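Local coordinates for protein putative alpha-L-fucosidase (Bacteroides thetaiotaomicron, PDB 3EYP) that probably hydrolyses alpha-L-fucosyl linkages in glycans as a glycoside hydrolase of family 29, at residues A[124-128]-A[165-170]; A[142-147]-A[177-181]. All coordinates share one frame. Numbering follows the deposited sequence.

Contact 1. Residues A[124-128]-A[165-170]; sequences LGPHD and WDGAGA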
ATOM      1  N   LEU A 124      -7.503   0.416 -14.585  1.00 38.50           N
ATOM      2  CA  LEU A 124      -7.900   0.564 -16.016  1.00 38.20           C
ATOM      3  C   LEU A 124      -6.641   0.684 -16.869  1.00 39.26           C
ATOM      4  O   LEU A 124      -6.026   1.727 -16.933  1.00 39.28           O
ATOM      5  CB  LEU A 124      -8.771   1.797 -16.219  1.00 39.48           C
ATOM      6  CG  LEU A 124      -9.429   2.053 -17.583  1.00 36.59           C
ATOM      7  CD1 LEU A 124     -10.466   0.931 -17.925  1.00 35.85           C
ATOM      8  CD2 LEU A 124     -10.046   3.401 -17.583  1.00 39.03           C
ATOM      9  N   GLY A 125      -6.293  -0.448 -17.489  1.00 39.06           N
ATOM     10  CA  GLY A 125      -4.997  -0.708 -18.112  1.00 38.71           C
ATOM     11  C   GLY A 125      -4.605   0.286 -19.184  1.00 39.33           C
ATOM     12  O   GLY A 125      -5.279   0.393 -20.197  1.00 37.26           O
ATOM     13  N   PRO A 126      -3.535   1.095 -18.953  1.00 38.44           N
ATOM     14  CA  PRO A 126      -3.175   1.991 -20.052  1.00 37.88           C
ATOM     15  C   PRO A 126      -2.790   1.352 -21.366  1.00 37.73           C
ATOM     16  O   PRO A 126      -3.254   1.782 -22.412  1.00 36.97           O
ATOM     17  CB  PRO A 126      -2.040   2.844 -19.489  1.00 39.51           C
ATOM     18  CG  PRO A 126      -2.251   2.820 -18.024  1.00 37.91           C
ATOM     19  CD  PRO A 126      -2.897   1.481 -17.685  1.00 40.08           C
ATOM     20  N   HIS A 127      -1.904   0.371 -21.330  1.00 37.65           N
ATOM     21  CA  HIS A 127      -1.563  -0.388 -22.528  1.00 37.66           C
ATOM     22  C   HIS A 127      -2.727  -1.361 -22.791  1.00 37.15           C
ATOM     23  O   HIS A 127      -3.187  -2.066 -21.896  1.00 37.61           O
ATOM     24  CB  HIS A 127      -0.248  -1.152 -22.409  1.00 37.63           C
ATOM     25  CG  HIS A 127       0.080  -1.995 -23.603  1.00 37.24           C
ATOM     26  ND1 HIS A 127       0.273  -1.477 -24.874  1.00 39.11           N
ATOM     27  CD2 HIS A 127       0.291  -3.326 -23.708  1.00 35.80           C
ATOM     28  CE1 HIS A 127       0.590  -2.453 -25.704  1.00 37.93           C
ATOM     29  NE2 HIS A 127       0.577  -3.591 -25.027  1.00 37.42           N
ATOM     30  N   ASP A 128      -3.197  -1.332 -24.027  1.00 37.11           N
ATOM     31  CA  ASP A 128      -4.394  -2.156 -24.444  1.00 37.12           C
ATOM     32  C   ASP A 128      -4.072  -2.931 -25.684  1.00 37.76           C
ATOM     33  O   ASP A 128      -3.994  -2.378 -26.817  1.00 37.67           O
ATOM     34  CB  ASP A 128      -5.605  -1.192 -24.619  1.00 36.21           C
ATOM     35  CG  ASP A 128      -6.936  -1.894 -24.835  1.00 38.44           C
ATOM     36  OD1 ASP A 128      -6.983  -2.925 -25.514  1.00 37.98           O
ATOM     37  OD2 ASP A 128      -7.943  -1.384 -24.274  1.00 38.92           O
ATOM     38  N   TRP A 165      -2.623   3.070 -12.694  1.00 39.83           N
ATOM     39  CA  TRP A 165      -2.066   3.073 -14.061  1.00 40.09           C
ATOM     40  C   TRP A 165      -0.814   2.219 -14.105  1.00 39.92           C
ATOM     41  O   TRP A 165       0.260   2.662 -13.696  1.00 38.26           O
ATOM     42  CB  TRP A 165      -1.750   4.476 -14.564  1.00 39.74           C
ATOM     43  CG  TRP A 165      -2.963   5.326 -14.861  1.00 41.15           C
ATOM     44  CD1 TRP A 165      -4.180   4.877 -15.226  1.00 39.17           C
ATOM     45  CD2 TRP A 165      -3.058   6.758 -14.822  1.00 39.86           C
ATOM     46  NE1 TRP A 165      -5.032   5.909 -15.423  1.00 41.32           N
ATOM     47  CE2 TRP A 165      -4.389   7.091 -15.149  1.00 42.33           C
ATOM     48  CE3 TRP A 165      -2.156   7.787 -14.540  1.00 41.87           C
ATOM     49  CZ2 TRP A 165      -4.838   8.414 -15.243  1.00 40.36           C
ATOM     50  CZ3 TRP A 165      -2.603   9.102 -14.590  1.00 41.56           C
ATOM     51  CH2 TRP A 165      -3.927   9.413 -14.982  1.00 39.54           C
ATOM     52  N   ASP A 166      -0.984   0.985 -14.567  1.00 39.38           N
ATOM     53  CA  ASP A 166       0.136   0.035 -14.725  1.00 40.19           C
ATOM     54  C   ASP A 166       1.064   0.563 -15.793  1.00 40.24           C
ATOM     55  O   ASP A 166       0.633   1.027 -16.853  1.00 40.11           O
ATOM     56  CB  ASP A 166      -0.384  -1.345 -15.117  1.00 39.58           C
ATOM     57  CG  ASP A 166       0.568  -2.480 -14.871  1.00 40.63           C
ATOM     58  OD1 ASP A 166       1.804  -2.372 -15.056  1.00 43.53           O
ATOM     59  OD2 ASP A 166       0.054  -3.579 -14.608  1.00 42.35           O
ATOM     60  N   GLY A 167       2.355   0.472 -15.525  1.00 41.28           N
ATOM     61  CA  GLY A 167       3.351   0.915 -16.501  1.00 40.84           C
ATOM     62  C   GLY A 167       3.738  -0.105 -17.570  1.00 40.78           C
ATOM     63  O   GLY A 167       4.326   0.241 -18.617  1.00 40.32           O
ATOM     64  N   ALA A 168       3.386  -1.346 -17.323  1.00 41.60           N
ATOM     65  CA  ALA A 168       3.748  -2.442 -18.269  1.00 41.17           C
ATOM     66  C   ALA A 168       3.210  -2.143 -19.662  1.00 42.53           C
ATOM     67  O   ALA A 168       2.013  -1.907 -19.870  1.00 42.30           O
ATOM     68  CB  ALA A 168       3.229  -3.771 -17.807  1.00 41.35           C
ATOM     69  N   GLY A 169       4.132  -2.155 -20.587  1.00 42.40           N
ATOM     70  CA  GLY A 169       3.890  -1.812 -21.983  1.00 43.41           C
ATOM     71  C   GLY A 169       3.416  -0.440 -22.358  1.00 43.28           C
ATOM     72  O   GLY A 169       3.018  -0.239 -23.496  1.00 43.91           O
ATOM     73  N   ALA A 170       3.486   0.511 -21.427  1.00 43.29           N
ATOM     74  CA  ALA A 170       2.891   1.847 -21.594  1.00 43.64           C
ATOM     75  C   ALA A 170       3.826   2.922 -22.159  1.00 44.90           C
ATOM     76  O   ALA A 170       3.568   4.101 -22.091  1.00 45.22           O
ATOM     77  CB  ALA A 170       2.289   2.350 -20.244  1.00 43.75           C
TER
HETATM   78  O   HOH W   1      -0.118  -0.556 -19.041  1.00 35.19           O
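Pro126 packs its ring against Asp166 O and the side chains of Trp165 and Ala170: CG is 3.6 Å from Asp166 O and 3.9 Å from Trp165 CB, and CB reaches Ala170 CB at 4.4 Å. His127 is next, its CB 3.5 Å from Ala168 O and one face of its imidazole over Gly169 CA. A beta carbon on Gly169 would clash with that ring, and its positive phi (62°) also favours glycine at this position of the type II turn from Gly167 to Ala170. The polar link is a bridging water: it accepts from His127 N (3.0 Å) and donates to Asp166 O (2.8 Å) and Ala168 O (2.7 Å). Asp166 OD1 accepts from Ala168 N at 2.9 Å, an Asx turn, while OD2 is hydrogen-bonded to Tyr123 OH. Each carboxylate oxygen also bonds a glycerol, probably from the crystallisation liquor; such molecules often mark pockets, and TIM-barrel active sites lie at the C-terminal strand ends, so the position is consistent with the substrate pocket. From the strand end at Leu124 onward, and after strand 162-164, both segments are loops following adjacent parallel strands. Helix 139-155 packs on Leu124, and Tyr178 of helix 175-188 covers Pro126 and Ala170.

Contact 2. Residues A[142-147]-A[177-181]; sequences YKEYYA and VYRHW
Two neighbouring outer helices of the TIM-barrel domain pack here almost parallel, with a single knob-into-hole, Trp181. Both segments are regular alpha-helix; their axes approach to 9.9 Å and cross at -21°, with Lys143 CA 6.1 Å from Val177 CA and Ala147 CA 5.9 Å from Trp181 CA, one helical turn farther on. Val177 (chi1 t) opens the interface, its CG1 4.3 Å from Lys143 CB. His180 (t) points toward the first helix, and its CD2 lies 3.7 Å from both Lys143 CG and Ala147 CB. Glu144, with chi1 and chi2 both m, folds back so that OE1 stands 3.7 Å from His180 NE2; its OE2 meets Lys143 NZ at 3.5 Å in a salt bridge, though the main partner of that lysine is Glu140, just before the segment. Trp181 (chi1 m, chi2 -18°) is the knob, seated among Tyr142, Lys143, Tyr146 and Ala147. Its six-membered ring stacks face to face on the Tyr146 ring (chi1 t), centroids 3.8 Å apart and planes at 29°, while CH2 comes 4.0 Å from Tyr142 CE2. The indole also ties the helices by a nearly linear hydrogen bond (174°), Trp181 NE1 donating to Lys143 O at 3.2 Å.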
ATOM      1  N   TYR A 142      -6.628   6.399 -29.219  1.00 42.14           N
ATOM      2  CA  TYR A 142      -6.704   5.549 -28.055  1.00 41.48           C
ATOM      3  C   TYR A 142      -6.875   6.462 -26.842  1.00 41.42           C
ATOM      4  O   TYR A 142      -7.536   6.136 -25.863  1.00 39.89           O
ATOM      5  CB  TYR A 142      -5.459   4.689 -27.904  1.00 40.79           C
ATOM      6  CG  TYR A 142      -5.513   3.897 -26.592  1.00 42.55           C
ATOM      7  CD1 TYR A 142      -6.346   2.783 -26.470  1.00 40.58           C
ATOM      8  CD2 TYR A 142      -4.811   4.298 -25.462  1.00 41.03           C
ATOM      9  CE1 TYR A 142      -6.427   2.072 -25.304  1.00 40.24           C
ATOM     10  CE2 TYR A 142      -4.921   3.597 -24.272  1.00 39.68           C
ATOM     11  CZ  TYR A 142      -5.736   2.466 -24.209  1.00 41.42           C
ATOM     12  OH  TYR A 142      -5.847   1.704 -23.053  1.00 39.03           O
ATOM     13  N   LYS A 143      -6.217   7.612 -26.912  1.00 43.30           N
ATOM     14  CA  LYS A 143      -6.339   8.618 -25.850  1.00 42.17           C
ATOM     15  C   LYS A 143      -7.795   8.955 -25.666  1.00 42.87           C
ATOM     16  O   LYS A 143      -8.295   8.998 -24.539  1.00 42.85           O
ATOM     17  CB  LYS A 143      -5.565   9.899 -26.170  1.00 44.05           C
ATOM     18  CG  LYS A 143      -6.011  11.122 -25.344  1.00 45.99           C
ATOM     19  CD  LYS A 143      -5.365  12.408 -25.780  1.00 49.89           C
ATOM     20  CE  LYS A 143      -5.997  12.974 -27.041  1.00 54.22           C
ATOM     21  NZ  LYS A 143      -5.491  14.357 -27.319  1.00 58.72           N
ATOM     22  N   GLU A 144      -8.512   9.189 -26.756  1.00 41.70           N
ATOM     23  CA  GLU A 144      -9.957   9.499 -26.611  1.00 42.54           C
ATOM     24  C   GLU A 144     -10.787   8.324 -26.102  1.00 42.00           C
ATOM     25  O   GLU A 144     -11.682   8.510 -25.315  1.00 40.78           O
ATOM     26  CB  GLU A 144     -10.596  10.015 -27.918  1.00 44.03           C
ATOM     27  CG  GLU A 144      -9.882  11.179 -28.512  1.00 49.73           C
ATOM     28  CD  GLU A 144      -9.826  12.382 -27.566  1.00 58.33           C
ATOM     29  OE1 GLU A 144     -10.801  12.633 -26.794  1.00 61.34           O
ATOM     30  OE2 GLU A 144      -8.771  13.062 -27.588  1.00 67.63           O
ATOM     31  N   TYR A 145     -10.474   7.117 -26.581  1.00 42.11           N
ATOM     32  CA  TYR A 145     -11.195   5.882 -26.166  1.00 41.31           C
ATOM     33  C   TYR A 145     -11.086   5.701 -24.651  1.00 40.92           C
ATOM     34  O   TYR A 145     -12.071   5.534 -23.897  1.00 39.59           O
ATOM     35  CB  TYR A 145     -10.597   4.618 -26.853  1.00 41.07           C
ATOM     36  CG  TYR A 145     -11.046   3.255 -26.274  1.00 41.05           C
ATOM     37  CD1 TYR A 145     -12.367   2.847 -26.366  1.00 41.63           C
ATOM     38  CD2 TYR A 145     -10.144   2.385 -25.658  1.00 41.73           C
ATOM     39  CE1 TYR A 145     -12.788   1.650 -25.860  1.00 38.86           C
ATOM     40  CE2 TYR A 145     -10.552   1.180 -25.138  1.00 39.01           C
ATOM     41  CZ  TYR A 145     -11.883   0.812 -25.235  1.00 38.19           C
ATOM     42  OH  TYR A 145     -12.345  -0.390 -24.796  1.00 40.86           O
ATOM     43  N   TYR A 146      -9.850   5.742 -24.224  1.00 41.23           N
ATOM     44  CA  TYR A 146      -9.544   5.585 -22.799  1.00 40.94           C
ATOM     45  C   TYR A 146     -10.274   6.658 -21.985  1.00 41.48           C
ATOM     46  O   TYR A 146     -10.839   6.395 -20.942  1.00 41.30           O
ATOM     47  CB  TYR A 146      -8.026   5.639 -22.537  1.00 41.01           C
ATOM     48  CG  TYR A 146      -7.632   5.237 -21.105  1.00 38.88           C
ATOM     49  CD1 TYR A 146      -7.205   3.978 -20.814  1.00 39.01           C
ATOM     50  CD2 TYR A 146      -7.663   6.182 -20.062  1.00 40.35           C
ATOM     51  CE1 TYR A 146      -6.844   3.619 -19.524  1.00 37.01           C
ATOM     52  CE2 TYR A 146      -7.310   5.837 -18.799  1.00 40.76           C
ATOM     53  CZ  TYR A 146      -6.877   4.586 -18.528  1.00 38.63           C
ATOM     54  OH  TYR A 146      -6.534   4.266 -17.217  1.00 42.50           O
ATOM     55  N   ALA A 147     -10.242   7.885 -22.484  1.00 41.38           N
ATOM     56  CA  ALA A 147     -10.890   9.017 -21.794  1.00 40.74           C
ATOM     57  C   ALA A 147     -12.376   8.792 -21.656  1.00 40.33           C
ATOM     58  O   ALA A 147     -12.965   9.102 -20.615  1.00 40.53           O
ATOM     59  CB  ALA A 147     -10.592  10.375 -22.494  1.00 40.92           C
ATOM     60  N   VAL A 177      -0.985  12.837 -22.953  1.00 43.42           N
ATOM     61  CA  VAL A 177      -2.064  11.813 -22.918  1.00 43.71           C
ATOM     62  C   VAL A 177      -2.564  11.558 -21.479  1.00 43.32           C
ATOM     63  O   VAL A 177      -3.749  11.664 -21.173  1.00 43.62           O
ATOM     64  CB  VAL A 177      -1.581  10.471 -23.505  1.00 43.75           C
ATOM     65  CG1 VAL A 177      -2.573   9.297 -23.193  1.00 43.41           C
ATOM     66  CG2 VAL A 177      -1.346  10.585 -25.009  1.00 43.25           C
ATOM     67  N   TYR A 178      -1.629  11.264 -20.598  1.00 42.74           N
ATOM     68  CA  TYR A 178      -1.960  11.062 -19.186  1.00 42.45           C
ATOM     69  C   TYR A 178      -2.579  12.339 -18.580  1.00 43.16           C
ATOM     70  O   TYR A 178      -3.434  12.268 -17.668  1.00 43.53           O
ATOM     71  CB  TYR A 178      -0.732  10.615 -18.363  1.00 42.66           C
ATOM     72  CG  TYR A 178      -0.268   9.220 -18.582  1.00 40.84           C
ATOM     73  CD1 TYR A 178      -0.857   8.150 -17.912  1.00 40.69           C
ATOM     74  CD2 TYR A 178       0.855   8.960 -19.395  1.00 41.97           C
ATOM     75  CE1 TYR A 178      -0.361   6.829 -18.066  1.00 40.77           C
ATOM     76  CE2 TYR A 178       1.282   7.686 -19.605  1.00 43.55           C
ATOM     77  CZ  TYR A 178       0.692   6.612 -18.936  1.00 42.79           C
ATOM     78  OH  TYR A 178       1.196   5.345 -19.119  1.00 43.34           O
ATOM     79  N   ARG A 179      -2.187  13.514 -19.095  1.00 44.58           N
ATOM     80  CA  ARG A 179      -2.779  14.781 -18.585  1.00 44.07           C
ATOM     81  C   ARG A 179      -4.283  14.806 -18.796  1.00 45.41           C
ATOM     82  O   ARG A 179      -5.069  15.129 -17.895  1.00 46.54           O
ATOM     83  CB  ARG A 179      -2.193  16.021 -19.251  1.00 42.93           C
ATOM     84  CG  ARG A 179      -2.584  17.347 -18.557  1.00 43.55           C
ATOM     85  CD  ARG A 179      -1.885  18.549 -19.209  1.00 46.06           C
ATOM     86  NE  ARG A 179      -2.265  18.784 -20.606  1.00 45.39           N
ATOM     87  CZ  ARG A 179      -1.484  18.709 -21.693  1.00 52.54           C
ATOM     88  NH1 ARG A 179      -2.013  19.003 -22.923  1.00 53.74           N
ATOM     89  NH2 ARG A 179      -0.208  18.422 -21.597  1.00 51.38           N
ATOM     90  N   HIS A 180      -4.632  14.550 -20.043  1.00 44.77           N
ATOM     91  CA  HIS A 180      -6.021  14.461 -20.472  1.00 46.28           C
ATOM     92  C   HIS A 180      -6.795  13.556 -19.515  1.00 44.52           C
ATOM     93  O   HIS A 180      -7.864  13.907 -19.011  1.00 44.30           O
ATOM     94  CB  HIS A 180      -6.092  13.979 -21.937  1.00 47.18           C
ATOM     95  CG  HIS A 180      -7.456  14.048 -22.545  1.00 53.99           C
ATOM     96  ND1 HIS A 180      -8.183  15.222 -22.627  1.00 62.12           N
ATOM     97  CD2 HIS A 180      -8.205  13.096 -23.155  1.00 59.06           C
ATOM     98  CE1 HIS A 180      -9.338  14.973 -23.230  1.00 61.90           C
ATOM     99  NE2 HIS A 180      -9.375  13.691 -23.558  1.00 59.08           N
ATOM    100  N   TRP A 181      -6.193  12.427 -19.199  1.00 43.51           N
ATOM    101  CA  TRP A 181      -6.816  11.466 -18.256  1.00 42.23           C
ATOM    102  C   TRP A 181      -6.878  11.929 -16.805  1.00 42.77           C
ATOM    103  O   TRP A 181      -7.899  11.820 -16.110  1.00 42.83           O
ATOM    104  CB  TRP A 181      -6.156  10.116 -18.334  1.00 42.11           C
ATOM    105  CG  TRP A 181      -6.171   9.489 -19.693  1.00 41.00           C
ATOM    106  CD1 TRP A 181      -6.963   9.801 -20.743  1.00 42.32           C
ATOM    107  CD2 TRP A 181      -5.303   8.440 -20.134  1.00 37.38           C
ATOM    108  NE1 TRP A 181      -6.659   8.992 -21.837  1.00 38.81           N
ATOM    109  CE2 TRP A 181      -5.625   8.162 -21.481  1.00 40.75           C
ATOM    110  CE3 TRP A 181      -4.274   7.735 -19.536  1.00 38.29           C
ATOM    111  CZ2 TRP A 181      -4.989   7.169 -22.209  1.00 39.56           C
ATOM    112  CZ3 TRP A 181      -3.639   6.706 -20.280  1.00 39.67           C
ATOM    113  CH2 TRP A 181      -3.988   6.460 -21.593  1.00 39.98           C
TER

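From the N terminus the chain runs through 124-128, 142-147, 165-170 and 177-181, so the two contacts alternate and their loops cross. Contact 1 closes a loop of 36 intervening residues, joining the loops that leave strands 119-124 and 162-164; contact 2 closes one of 29, joining helices 139-155 and 175-188. Together they cover two successive beta-alpha units of the barrel, one contact at the strand ends and the other on the helical layer, with centres about 12 Å apart. They also meet directly: Tyr146 OH lies 2.6 Å from Leu124 O, a probable hydrogen bond, and Tyr142 OH makes a weak one to Pro126 O at 2.7 Å, bonding chiefly to Lys76 NZ.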